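Local structure of hemin ABC transporter, periplasmic hemin-binding protein HutB (Vibrio cholerae, 5KHL) at residues 64-67 and 68-71; 83-86 and 87-90; 209-212 and 213-217; 258-261 and 262-265. The protein probably binds hemin in the periplasm of Vibrio cholerae and delivers it to a hemin ABC transporter in the inner membrane. All blocks are in the same frame, centred on the assembly; numbering follows the deposited sequence.

In the fold
The contacts fall into two groups, one in the lobe of the parallel sheet, the other by the mixed sheet and nearer the chain's centre. Contacts 1 and 2 come first along the chain, their centres 11 Å apart; helix 65-69 and helix 85-93 touch through A65 and E66 against A87 and Q90. Contacts 3 and 4 follow, their centres 15 Å apart, one at the end of strand 207-210 in the mixed sheet, the other in C-terminal helix 256-269, and L209 packs on I265. Between contacts 1 and 4 the centres are 36 Å apart. Such a two-lobed layout is characteristic of this family, in which the ligand is generally held between the lobes.

Contact 1 (64-67 and 68-71); sequences AAEG and LLTL. With SO4 (sulfate ion), chain B.
At the first turn of helix 65-69, a sulfate sits on the amino end while A64, the N-cap, closes the turn by accepting L68 N on A64 O at 3.0 Å. The anion, probably a remnant of the crystallisation liquor, is gripped by two backbone N-H groups. E66 N gives the straighter bond, 2.9 Å to sulfate O1 with an N-H...O angle of 168°, and G67 N gives a more bent one, 3.2 Å to sulfate O3. First-turn N-H groups and the helix dipole would probably favour an anion there. The E66 backbone sets CB against the sulfate, chi1 places CG beside the backbone N and near sulfate O1, and a bend at chi2 leads OE1 to L69 CD1 at 3.9 Å. The short helix belongs to the lobe built on the parallel sheet: L68 reaches V20 of strand 19-21 and L91 of helix 85-93, while its own CG rests 3.3 Å from A64 O. Toward the other end, T70 OG1 donates to G67 O at 2.9 Å. The hydroxyl, set by chi1 of 68°, comes from above the carbonyl plane, and T70 CG2 lies against E66 O at 3.2 Å.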
ATOM      1  N   ALA A  64      -9.588 -15.584 -12.988  1.00 45.33           N
ATOM      2  CA  ALA A  64     -10.123 -16.615 -13.880  1.00 55.26           C
ATOM      3  C   ALA A  64     -10.443 -17.870 -13.069  1.00 46.43           C
ATOM      4  O   ALA A  64      -9.566 -18.465 -12.447  1.00 44.51           O
ATOM      5  CB  ALA A  64      -9.133 -16.927 -15.005  1.00 44.34           C
ATOM      6  N   ALA A  65     -11.705 -18.264 -13.064  1.00 54.81           N
ATOM      7  CA  ALA A  65     -12.123 -19.381 -12.226  1.00 67.49           C
ATOM      8  C   ALA A  65     -11.378 -20.667 -12.611  1.00 61.23           C
ATOM      9  O   ALA A  65     -10.734 -21.293 -11.764  1.00 63.47           O
ATOM     10  CB  ALA A  65     -13.636 -19.576 -12.313  1.00 74.46           C
ATOM     11  N   GLU A  66     -11.427 -21.028 -13.893  1.00 59.80           N
ATOM     12  CA  GLU A  66     -10.761 -22.240 -14.360  1.00 60.26           C
ATOM     13  C   GLU A  66      -9.250 -22.140 -14.198  1.00 57.07           C
ATOM     14  O   GLU A  66      -8.605 -23.114 -13.821  1.00 61.08           O
ATOM     15  CB  GLU A  66     -11.120 -22.537 -15.820  1.00 62.64           C
ATOM     16  CG  GLU A  66     -12.568 -22.904 -16.005  1.00 73.73           C
ATOM     17  CD  GLU A  66     -12.939 -24.165 -15.246  1.00 88.26           C
ATOM     18  OE1 GLU A  66     -14.066 -24.219 -14.703  1.00 91.09           O
ATOM     19  OE2 GLU A  66     -12.103 -25.101 -15.198  1.00 90.50           O
ATOM     20  N   GLY A  67      -8.689 -20.967 -14.469  1.00 48.88           N
ATOM     21  CA  GLY A  67      -7.255 -20.780 -14.352  1.00 45.74           C
ATOM     22  C   GLY A  67      -6.778 -21.050 -12.938  1.00 47.58           C
ATOM     23  O   GLY A  67      -5.715 -21.627 -12.714  1.00 52.99           O
ATOM     24  N   LEU A  68      -7.577 -20.623 -11.970  1.00 56.40           N
ATOM     25  CA  LEU A  68      -7.258 -20.846 -10.565  1.00 54.53           C
ATOM     26  C   LEU A  68      -7.437 -22.312 -10.189  1.00 60.14           C
ATOM     27  O   LEU A  68      -6.650 -22.871  -9.422  1.00 53.11           O
ATOM     28  CB  LEU A  68      -8.136 -19.966  -9.686  1.00 46.43           C
ATOM     29  CG  LEU A  68      -7.670 -18.516  -9.781  1.00 53.66           C
ATOM     30  CD1 LEU A  68      -8.636 -17.569  -9.097  1.00 47.92           C
ATOM     31  CD2 LEU A  68      -6.295 -18.408  -9.164  1.00 50.61           C
ATOM     32  N   LEU A  69      -8.476 -22.927 -10.747  1.00 49.82           N
ATOM     33  CA  LEU A  69      -8.823 -24.295 -10.405  1.00 53.68           C
ATOM     34  C   LEU A  69      -7.734 -25.282 -10.799  1.00 53.62           C
ATOM     35  O   LEU A  69      -7.539 -26.287 -10.121  1.00 56.78           O
ATOM     36  CB  LEU A  69     -10.152 -24.683 -11.059  1.00 60.11           C
ATOM     37  CG  LEU A  69     -11.393 -24.336 -10.236  1.00 62.41           C
ATOM     38  CD1 LEU A  69     -12.645 -24.325 -11.106  1.00 62.76           C
ATOM     39  CD2 LEU A  69     -11.529 -25.329  -9.097  1.00 63.07           C
ATOM     40  N   THR A  70      -7.012 -24.991 -11.878  1.00 57.94           N
ATOM     41  CA  THR A  70      -5.942 -25.891 -12.329  1.00 58.72           C
ATOM     42  C   THR A  70      -4.785 -25.933 -11.329  1.00 56.84           C
ATOM     43  O   THR A  70      -3.947 -26.836 -11.380  1.00 64.11           O
ATOM     44  CB  THR A  70      -5.388 -25.485 -13.703  1.00 51.50           C
ATOM     45  OG1 THR A  70      -4.694 -24.238 -13.582  1.00 62.26           O
ATOM     46  CG2 THR A  70      -6.508 -25.328 -14.697  1.00 52.82           C
ATOM     47  N   LEU A  71      -4.737 -24.947 -10.435  1.00 51.29           N
ATOM     48  CA  LEU A  71      -3.721 -24.892  -9.387  1.00 51.92           C
ATOM     49  C   LEU A  71      -4.069 -25.743  -8.180  1.00 57.76           C
ATOM     50  O   LEU A  71      -3.283 -25.822  -7.245  1.00 54.49           O
ATOM     51  CB  LEU A  71      -3.513 -23.461  -8.911  1.00 46.10           C
ATOM     52  CG  LEU A  71      -2.875 -22.503  -9.896  1.00 47.94           C
ATOM     53  CD1 LEU A  71      -2.991 -21.101  -9.334  1.00 39.57           C
ATOM     54  CD2 LEU A  71      -1.421 -22.900 -10.118  1.00 43.33           C
TER
HETATM   55  S   SO4 B 400     -11.840 -19.190 -17.054  1.00 64.81           S
HETATM   56  O1  SO4 B 400     -12.818 -19.658 -16.078  1.00 63.40           O
HETATM   57  O2  SO4 B 400     -11.878 -17.737 -17.138  1.00 64.88           O
HETATM   58  O3  SO4 B 400     -10.489 -19.580 -16.660  1.00 68.15           O
HETATM   59  O4  SO4 B 400     -12.176 -19.765 -18.356  1.00 68.06           O

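Contact 2 (83-86 and 87-90); sequences GPDT and ALQQ
P84 O meets two backbone donors, A87 N at 3.0 Å and L88 N at 3.2 Å, and so ties the N-cap residue to the opening turn of helix 85-93. L88 N arrives in the carbonyl plane, whereas A87 N stands 57° above it. L88 CG lies 3.4 Å from P84 O, and L88 CD1 reaches back to G83 CA at 4.0 Å. Two residues on, T86 O is approached by two glutamines. Q90 CG lies beside its backbone N (chi1 -62°) and the extended chain runs alongside T86, so that NE2 reaches T86 O in a long bond of 3.3 Å from above the carbonyl plane. Q89 lays CG 3.1 Å from T86 O, and its amide nitrogen passes close to T86 CA. This helix is the crossover of a beta-alpha-beta unit, linking parallel strands 75-78 and 97-100. The loop before it contains a cis peptide bond ahead of P84, and the G83 backbone is hydrogen-bonded to H60 and L63. Farther out, A87 and Q90 rest on A65 of helix 65-69, Q90 also touches E66, and the nearest atoms of the Q90 side chain and the bound sulfate are about 5 Å apart.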
ATOM      1  N   GLY A  83     -12.492 -10.629  -7.392  1.00 55.94           N
ATOM      2  CA  GLY A  83     -13.644 -10.846  -8.236  1.00 53.83           C
ATOM      3  C   GLY A  83     -13.168 -11.328  -9.586  1.00 57.86           C
ATOM      4  O   GLY A  83     -11.971 -11.558  -9.771  1.00 54.51           O
ATOM      5  N   PRO A  84     -14.100 -11.480 -10.539  1.00 58.92           N
ATOM      6  CA  PRO A  84     -15.527 -11.207 -10.331  1.00 65.46           C
ATOM      7  C   PRO A  84     -16.211 -12.227  -9.414  1.00 66.55           C
ATOM      8  O   PRO A  84     -15.651 -13.295  -9.126  1.00 57.37           O
ATOM      9  CB  PRO A  84     -16.098 -11.272 -11.746  1.00 61.86           C
ATOM     10  CG  PRO A  84     -15.232 -12.227 -12.432  1.00 58.85           C
ATOM     11  CD  PRO A  84     -13.845 -11.964 -11.904  1.00 60.41           C
ATOM     12  N   ASP A  85     -17.400 -11.876  -8.935  1.00 64.16           N
ATOM     13  CA  ASP A  85     -18.059 -12.701  -7.945  1.00 70.46           C
ATOM     14  C   ASP A  85     -18.421 -14.059  -8.522  1.00 74.46           C
ATOM     15  O   ASP A  85     -18.392 -15.064  -7.820  1.00 75.65           O
ATOM     16  CB  ASP A  85     -19.291 -11.997  -7.395  1.00 79.08           C
ATOM     17  CG  ASP A  85     -19.123 -11.628  -5.939  1.00 81.48           C
ATOM     18  OD1 ASP A  85     -18.446 -10.616  -5.657  1.00 78.54           O
ATOM     19  OD2 ASP A  85     -19.645 -12.361  -5.073  1.00 88.05           O
ATOM     20  N   THR A  86     -18.726 -14.085  -9.812  1.00 85.71           N
ATOM     21  CA  THR A  86     -19.070 -15.334 -10.476  1.00 91.24           C
ATOM     22  C   THR A  86     -17.920 -16.354 -10.462  1.00 94.39           C
ATOM     23  O   THR A  86     -18.155 -17.558 -10.527  1.00 99.64           O
ATOM     24  CB  THR A  86     -19.520 -15.086 -11.921  1.00 91.00           C
ATOM     25  OG1 THR A  86     -19.964 -16.320 -12.498  1.00 99.90           O
ATOM     26  CG2 THR A  86     -18.384 -14.496 -12.749  1.00 79.84           C
ATOM     27  N   ALA A  87     -16.682 -15.878 -10.369  1.00 80.57           N
ATOM     28  CA  ALA A  87     -15.537 -16.780 -10.303  1.00 72.98           C
ATOM     29  C   ALA A  87     -15.347 -17.229  -8.870  1.00 63.55           C
ATOM     30  O   ALA A  87     -15.001 -18.383  -8.599  1.00 59.66           O
ATOM     31  CB  ALA A  87     -14.281 -16.110 -10.821  1.00 52.37           C
ATOM     32  N   LEU A  88     -15.592 -16.308  -7.944  1.00 60.75           N
ATOM     33  CA  LEU A  88     -15.478 -16.637  -6.542  1.00 56.02           C
ATOM     34  C   LEU A  88     -16.472 -17.724  -6.138  1.00 66.95           C
ATOM     35  O   LEU A  88     -16.150 -18.565  -5.305  1.00 69.60           O
ATOM     36  CB  LEU A  88     -15.668 -15.385  -5.690  1.00 70.56           C
ATOM     37  CG  LEU A  88     -14.690 -14.253  -6.033  1.00 64.61           C
ATOM     38  CD1 LEU A  88     -14.903 -13.078  -5.101  1.00 50.39           C
ATOM     39  CD2 LEU A  88     -13.239 -14.735  -6.006  1.00 45.78           C
ATOM     40  N   GLN A  89     -17.668 -17.728  -6.722  1.00 78.16           N
ATOM     41  CA  GLN A  89     -18.636 -18.788  -6.399  1.00 87.15           C
ATOM     42  C   GLN A  89     -18.152 -20.135  -6.926  1.00 80.65           C
ATOM     43  O   GLN A  89     -18.240 -21.140  -6.226  1.00 81.47           O
ATOM     44  CB  GLN A  89     -20.044 -18.488  -6.952  1.00 98.77           C
ATOM     45  CG  GLN A  89     -20.091 -17.502  -8.103  1.00107.40           C
ATOM     46  CD  GLN A  89     -21.372 -17.571  -8.943  1.00119.33           C
ATOM     47  OE1 GLN A  89     -21.684 -18.606  -9.546  1.00125.99           O
ATOM     48  NE2 GLN A  89     -22.101 -16.454  -9.006  1.00126.66           N
ATOM     49  N   GLN A  90     -17.633 -20.144  -8.150  1.00 68.77           N
ATOM     50  CA  GLN A  90     -17.082 -21.355  -8.757  1.00 76.07           C
ATOM     51  C   GLN A  90     -15.962 -21.983  -7.919  1.00 67.94           C
ATOM     52  O   GLN A  90     -15.773 -23.198  -7.916  1.00 71.66           O
ATOM     53  CB  GLN A  90     -16.566 -21.047 -10.167  1.00 78.91           C
ATOM     54  CG  GLN A  90     -17.638 -20.559 -11.128  1.00 84.50           C
ATOM     55  CD  GLN A  90     -17.150 -20.463 -12.566  1.00 85.75           C
ATOM     56  OE1 GLN A  90     -16.543 -21.402 -13.100  1.00 87.96           O
ATOM     57  NE2 GLN A  90     -17.413 -19.322 -13.202  1.00 80.32           N
TER

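Contact 3 (209-212 and 213-217); sequences LVSG and RSLEK
L215 folds back onto V210 and S211, and this small packed cluster is the close side of the turn that follows strand 207-210. L215 CB lies 3.7 Å from V210 CG1, the two side chains crossing at about a right angle. Beyond it, L215 CG approaches S211 OG at 3.2 Å and L215 CD2 approaches S211 CB at 3.5 Å, so the leucine spreads along the serine. The serine hydroxyl is already engaged: S211 OG is hydrogen-bonded to L155 O of strand 152-156 and to L157 N just beyond it, which sets the serine against the neighbouring strand of the mixed sheet. G212 appears to make the bend, with a modelled phi of 99°, though the turn is less surely placed because its backbone is modelled too tightly. A weak backbone bond, L215 N to G212 O at 3.3 Å, closes the loop.

The outer side is much looser. R213 and S214 are exposed; the arginine chain bends at chi3 (-104°), bringing the plane of its guanidinium edge-on to S214 CB. The loop then runs on toward helix 221-227. With one weak bond across the turn, its shape probably rests on the leucine packing and the serine's two bonds to strand 152-156 and the residue following it, while the R213 charge has a long, weak ion pair with D246, consistent with a loosely held outer side.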
ATOM      1  N   LEU A 209       5.035  13.868  -2.178  1.00 41.50           N
ATOM      2  CA  LEU A 209       5.293  12.467  -2.512  1.00 44.62           C
ATOM      3  C   LEU A 209       4.542  12.098  -3.802  1.00 45.60           C
ATOM      4  O   LEU A 209       3.422  12.573  -4.014  1.00 42.35           O
ATOM      5  CB  LEU A 209       4.868  11.550  -1.365  1.00 38.67           C
ATOM      6  CG  LEU A 209       5.450  11.830   0.021  1.00 46.76           C
ATOM      7  CD1 LEU A 209       4.909  10.836   1.062  1.00 35.71           C
ATOM      8  CD2 LEU A 209       6.983  11.820  -0.021  1.00 39.27           C
ATOM      9  N   VAL A 210       5.130  11.257  -4.656  1.00 48.07           N
ATOM     10  CA  VAL A 210       4.493  11.011  -5.951  1.00 57.01           C
ATOM     11  C   VAL A 210       4.129   9.566  -6.249  1.00 68.85           C
ATOM     12  O   VAL A 210       4.902   8.650  -5.983  1.00 47.13           O
ATOM     13  CB  VAL A 210       5.355  11.530  -7.102  1.00 51.16           C
ATOM     14  CG1 VAL A 210       5.191  10.665  -8.337  1.00 53.61           C
ATOM     15  CG2 VAL A 210       4.968  12.965  -7.418  1.00 53.85           C
ATOM     16  N   SER A 211       2.923   9.435  -6.818  1.00 96.97           N
ATOM     17  CA  SER A 211       2.219   8.198  -7.199  1.00104.85           C
ATOM     18  C   SER A 211       3.072   6.991  -7.570  1.00107.53           C
ATOM     19  O   SER A 211       2.898   6.388  -8.634  1.00114.27           O
ATOM     20  CB  SER A 211       1.270   8.509  -8.368  1.00109.62           C
ATOM     21  OG  SER A 211       1.548   9.780  -8.948  1.00108.17           O
ATOM     22  N   GLY A 212       3.954   6.607  -6.663  1.00 77.81           N
ATOM     23  CA  GLY A 212       4.893   5.553  -6.945  1.00 73.16           C
ATOM     24  C   GLY A 212       6.225   6.161  -7.318  1.00 66.79           C
ATOM     25  O   GLY A 212       6.284   7.270  -7.833  1.00 52.41           O
ATOM     26  N   ARG A 213       7.300   5.431  -7.042  1.00 76.90           N
ATOM     27  CA  ARG A 213       8.596   5.723  -7.630  1.00 86.73           C
ATOM     28  C   ARG A 213       8.450   5.537  -9.145  1.00 81.60           C
ATOM     29  O   ARG A 213       9.216   6.081  -9.946  1.00 70.01           O
ATOM     30  CB  ARG A 213       9.683   4.805  -7.049  1.00 92.75           C
ATOM     31  CG  ARG A 213       9.153   3.472  -6.535  1.00 88.00           C
ATOM     32  CD  ARG A 213      10.257   2.431  -6.355  1.00 88.64           C
ATOM     33  NE  ARG A 213      10.394   1.353  -7.359  1.00 94.29           N
ATOM     34  CZ  ARG A 213       9.769   1.213  -8.536  1.00 91.22           C
ATOM     35  NH1 ARG A 213      10.055   0.156  -9.290  1.00 83.37           N
ATOM     36  NH2 ARG A 213       8.878   2.081  -8.989  1.00 87.64           N
ATOM     37  N   SER A 214       7.409   4.787  -9.498  1.00 84.38           N
ATOM     38  CA  SER A 214       7.118   4.371 -10.853  1.00 98.24           C
ATOM     39  C   SER A 214       6.433   5.451 -11.686  1.00105.07           C
ATOM     40  O   SER A 214       6.496   5.400 -12.920  1.00111.78           O
ATOM     41  CB  SER A 214       6.252   3.106 -10.825  1.00106.03           C
ATOM     42  OG  SER A 214       5.108   3.227 -11.651  1.00105.80           O
ATOM     43  N   LEU A 215       5.806   6.438 -11.038  1.00105.84           N
ATOM     44  CA  LEU A 215       5.165   7.536 -11.784  1.00103.88           C
ATOM     45  C   LEU A 215       6.189   8.519 -12.351  1.00102.32           C
ATOM     46  O   LEU A 215       5.965   9.730 -12.413  1.00 96.51           O
ATOM     47  CB  LEU A 215       4.149   8.286 -10.919  1.00 97.33           C
ATOM     48  CG  LEU A 215       2.821   8.535 -11.658  1.00104.69           C
ATOM     49  CD1 LEU A 215       3.019   8.971 -13.129  1.00111.43           C
ATOM     50  CD2 LEU A 215       1.908   7.306 -11.585  1.00111.12           C
ATOM     51  N   GLU A 216       7.319   7.968 -12.765  1.00110.05           N
ATOM     52  CA  GLU A 216       8.338   8.701 -13.491  1.00109.10           C
ATOM     53  C   GLU A 216       9.248   7.688 -14.177  1.00100.45           C
ATOM     54  O   GLU A 216      10.088   7.093 -13.490  1.00 93.60           O
ATOM     55  CB  GLU A 216       9.138   9.606 -12.553  1.00 99.25           C
ATOM     56  CG  GLU A 216       9.135   9.110 -11.122  1.00 94.11           C
ATOM     57  CD  GLU A 216      10.120   9.852 -10.271  1.00100.63           C
ATOM     58  OE1 GLU A 216       9.804  10.096  -9.093  1.00 92.86           O
ATOM     59  OE2 GLU A 216      11.214  10.183 -10.785  1.00111.17           O
ATOM     60  N   LYS A 217       9.086   7.418 -15.481  1.00 87.04           N
ATOM     61  CA  LYS A 217       8.001   7.832 -16.405  1.00 92.92           C
ATOM     62  C   LYS A 217       7.730   9.326 -16.576  1.00102.10           C
ATOM     63  O   LYS A 217       6.665   9.721 -17.056  1.00109.28           O
ATOM     64  CB  LYS A 217       6.682   7.134 -16.026  1.00 76.99           C
ATOM     65  CG  LYS A 217       5.739   6.927 -17.219  1.00 84.36           C
ATOM     66  CD  LYS A 217       4.500   6.146 -16.815  1.00 84.25           C
ATOM     67  CE  LYS A 217       4.879   4.723 -16.432  1.00 88.05           C
ATOM     68  NZ  LYS A 217       3.747   3.752 -16.500  1.00 90.08           N
TER

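Contact 4 (258-261 and 262-265); sequences SLQE and AQRI
E261 and R264 form an i to i+3 salt bridge on C-terminal helix 256-269, which packs I265 against strand 207-210 of the mixed sheet and L259 and A262 against helices 125-143 and 171-178. Ordinary i to i+4 bonds hold the backbone, the shortest being I265 N to E261 O at 2.7 Å.

The arginine illustrates how a helix side chain is led to its partner. R264 CB starts over the preceding turn, 3.5 Å from both Q260 O and E261 O. CG then stands opposite the backbone N (chi1 -176°), which carries the chain back along the helix beside the glutamate; CD reaches 4.0 Å from E261 OE2. A bend at chi3 turns the head so that its NE side meets the carboxylate. R264 NE donates to E261 OE2 at 3.1 Å, and R264 NH2 to E261 OE1 at 2.8 Å. This is a side-on, two-nitrogen grip: both oxygens lie close to the guanidinium plane, while the nitrogens come from above the carboxylate plane, the carboxylate and guanidinium planes being 29° apart.

Second partners fix the pair in place. R264 NH2 also donates to A244 O, at the end of strand 242-244, and E261 OE1 also accepts D246 N from the loop after it. I265 CG1 lies 3.1 Å from E261 O.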
ATOM      1  N   SER A 258       4.864  -0.177   3.753  1.00 43.44           N
ATOM      2  CA  SER A 258       4.401   1.159   4.113  1.00 38.81           C
ATOM      3  C   SER A 258       5.234   1.726   5.245  1.00 44.55           C
ATOM      4  O   SER A 258       5.743   2.840   5.160  1.00 52.14           O
ATOM      5  CB  SER A 258       2.934   1.144   4.525  1.00 38.41           C
ATOM      6  OG  SER A 258       2.196   0.205   3.776  1.00 39.12           O
ATOM      7  N   LEU A 259       5.375   0.939   6.304  1.00 39.06           N
ATOM      8  CA  LEU A 259       6.176   1.322   7.456  1.00 37.26           C
ATOM      9  C   LEU A 259       7.655   1.584   7.109  1.00 41.22           C
ATOM     10  O   LEU A 259       8.258   2.532   7.620  1.00 39.25           O
ATOM     11  CB  LEU A 259       6.073   0.233   8.530  1.00 41.77           C
ATOM     12  CG  LEU A 259       4.681  -0.078   9.095  1.00 39.61           C
ATOM     13  CD1 LEU A 259       4.809  -0.747  10.440  1.00 38.29           C
ATOM     14  CD2 LEU A 259       3.836   1.185   9.214  1.00 39.06           C
ATOM     15  N   GLN A 260       8.221   0.735   6.249  1.00 38.81           N
ATOM     16  CA  GLN A 260       9.599   0.860   5.777  1.00 54.39           C
ATOM     17  C   GLN A 260       9.826   2.117   4.917  1.00 40.77           C
ATOM     18  O   GLN A 260      10.803   2.831   5.110  1.00 42.12           O
ATOM     19  CB  GLN A 260      10.011  -0.404   4.989  1.00 50.19           C
ATOM     20  CG  GLN A 260      11.463  -0.883   5.226  1.00 75.10           C
ATOM     21  CD  GLN A 260      11.687  -1.618   6.568  1.00 97.76           C
ATOM     22  OE1 GLN A 260      10.827  -2.368   7.041  1.00104.19           O
ATOM     23  NE2 GLN A 260      12.854  -1.398   7.174  1.00 99.51           N
ATOM     24  N   GLU A 261       8.929   2.380   3.977  1.00 39.01           N
ATOM     25  CA  GLU A 261       8.942   3.644   3.232  1.00 39.22           C
ATOM     26  C   GLU A 261       8.791   4.847   4.133  1.00 41.52           C
ATOM     27  O   GLU A 261       9.475   5.844   3.952  1.00 39.69           O
ATOM     28  CB  GLU A 261       7.819   3.692   2.195  1.00 38.46           C
ATOM     29  CG  GLU A 261       8.071   2.837   0.990  1.00 48.99           C
ATOM     30  CD  GLU A 261       9.332   3.235   0.277  1.00 44.41           C
ATOM     31  OE1 GLU A 261       9.228   3.977  -0.718  1.00 43.12           O
ATOM     32  OE2 GLU A 261      10.423   2.811   0.714  1.00 43.40           O
ATOM     33  N   ALA A 262       7.870   4.749   5.090  1.00 36.99           N
ATOM     34  CA  ALA A 262       7.600   5.846   6.019  1.00 43.33           C
ATOM     35  C   ALA A 262       8.864   6.238   6.767  1.00 38.36           C
ATOM     36  O   ALA A 262       9.186   7.421   6.834  1.00 44.52           O
ATOM     37  CB  ALA A 262       6.475   5.467   7.004  1.00 35.52           C
ATOM     38  N   GLN A 263       9.572   5.248   7.315  1.00 39.81           N
ATOM     39  CA  GLN A 263      10.869   5.483   7.967  1.00 50.53           C
ATOM     40  C   GLN A 263      11.820   6.158   7.009  1.00 47.30           C
ATOM     41  O   GLN A 263      12.418   7.189   7.332  1.00 45.63           O
ATOM     42  CB  GLN A 263      11.524   4.186   8.455  1.00 55.36           C
ATOM     43  CG  GLN A 263      10.771   3.397   9.504  1.00 65.00           C
ATOM     44  CD  GLN A 263      11.480   2.091   9.851  1.00 81.75           C
ATOM     45  OE1 GLN A 263      12.690   2.074  10.070  1.00 94.02           O
ATOM     46  NE2 GLN A 263      10.729   0.993   9.884  1.00 84.18           N
ATOM     47  N   ARG A 264      11.954   5.559   5.829  1.00 43.41           N
ATOM     48  CA  ARG A 264      12.888   6.045   4.826  1.00 44.17           C
ATOM     49  C   ARG A 264      12.572   7.482   4.442  1.00 48.64           C
ATOM     50  O   ARG A 264      13.480   8.279   4.245  1.00 55.25           O
ATOM     51  CB  ARG A 264      12.883   5.161   3.578  1.00 44.47           C
ATOM     52  CG  ARG A 264      13.935   5.601   2.556  1.00 47.22           C
ATOM     53  CD  ARG A 264      13.822   4.847   1.245  1.00 54.41           C
ATOM     54  NE  ARG A 264      12.518   5.049   0.625  1.00 53.92           N
ATOM     55  CZ  ARG A 264      12.216   6.064  -0.172  1.00 52.52           C
ATOM     56  NH1 ARG A 264      13.124   6.979  -0.467  1.00 57.52           N
ATOM     57  NH2 ARG A 264      11.002   6.162  -0.673  1.00 44.78           N
ATOM     58  N   ILE A 265      11.291   7.826   4.361  1.00 50.25           N
ATOM     59  CA  ILE A 265      10.909   9.188   3.994  1.00 47.43           C
ATOM     60  C   ILE A 265      11.022  10.166   5.179  1.00 48.94           C
ATOM     61  O   ILE A 265      11.400  11.316   4.998  1.00 61.57           O
ATOM     62  CB  ILE A 265       9.487   9.231   3.414  1.00 49.94           C
ATOM     63  CG1 ILE A 265       9.405   8.339   2.177  1.00 49.70           C
ATOM     64  CG2 ILE A 265       9.104  10.668   3.006  1.00 53.80           C
ATOM     65  CD1 ILE A 265       8.014   7.992   1.775  1.00 46.36           C
TER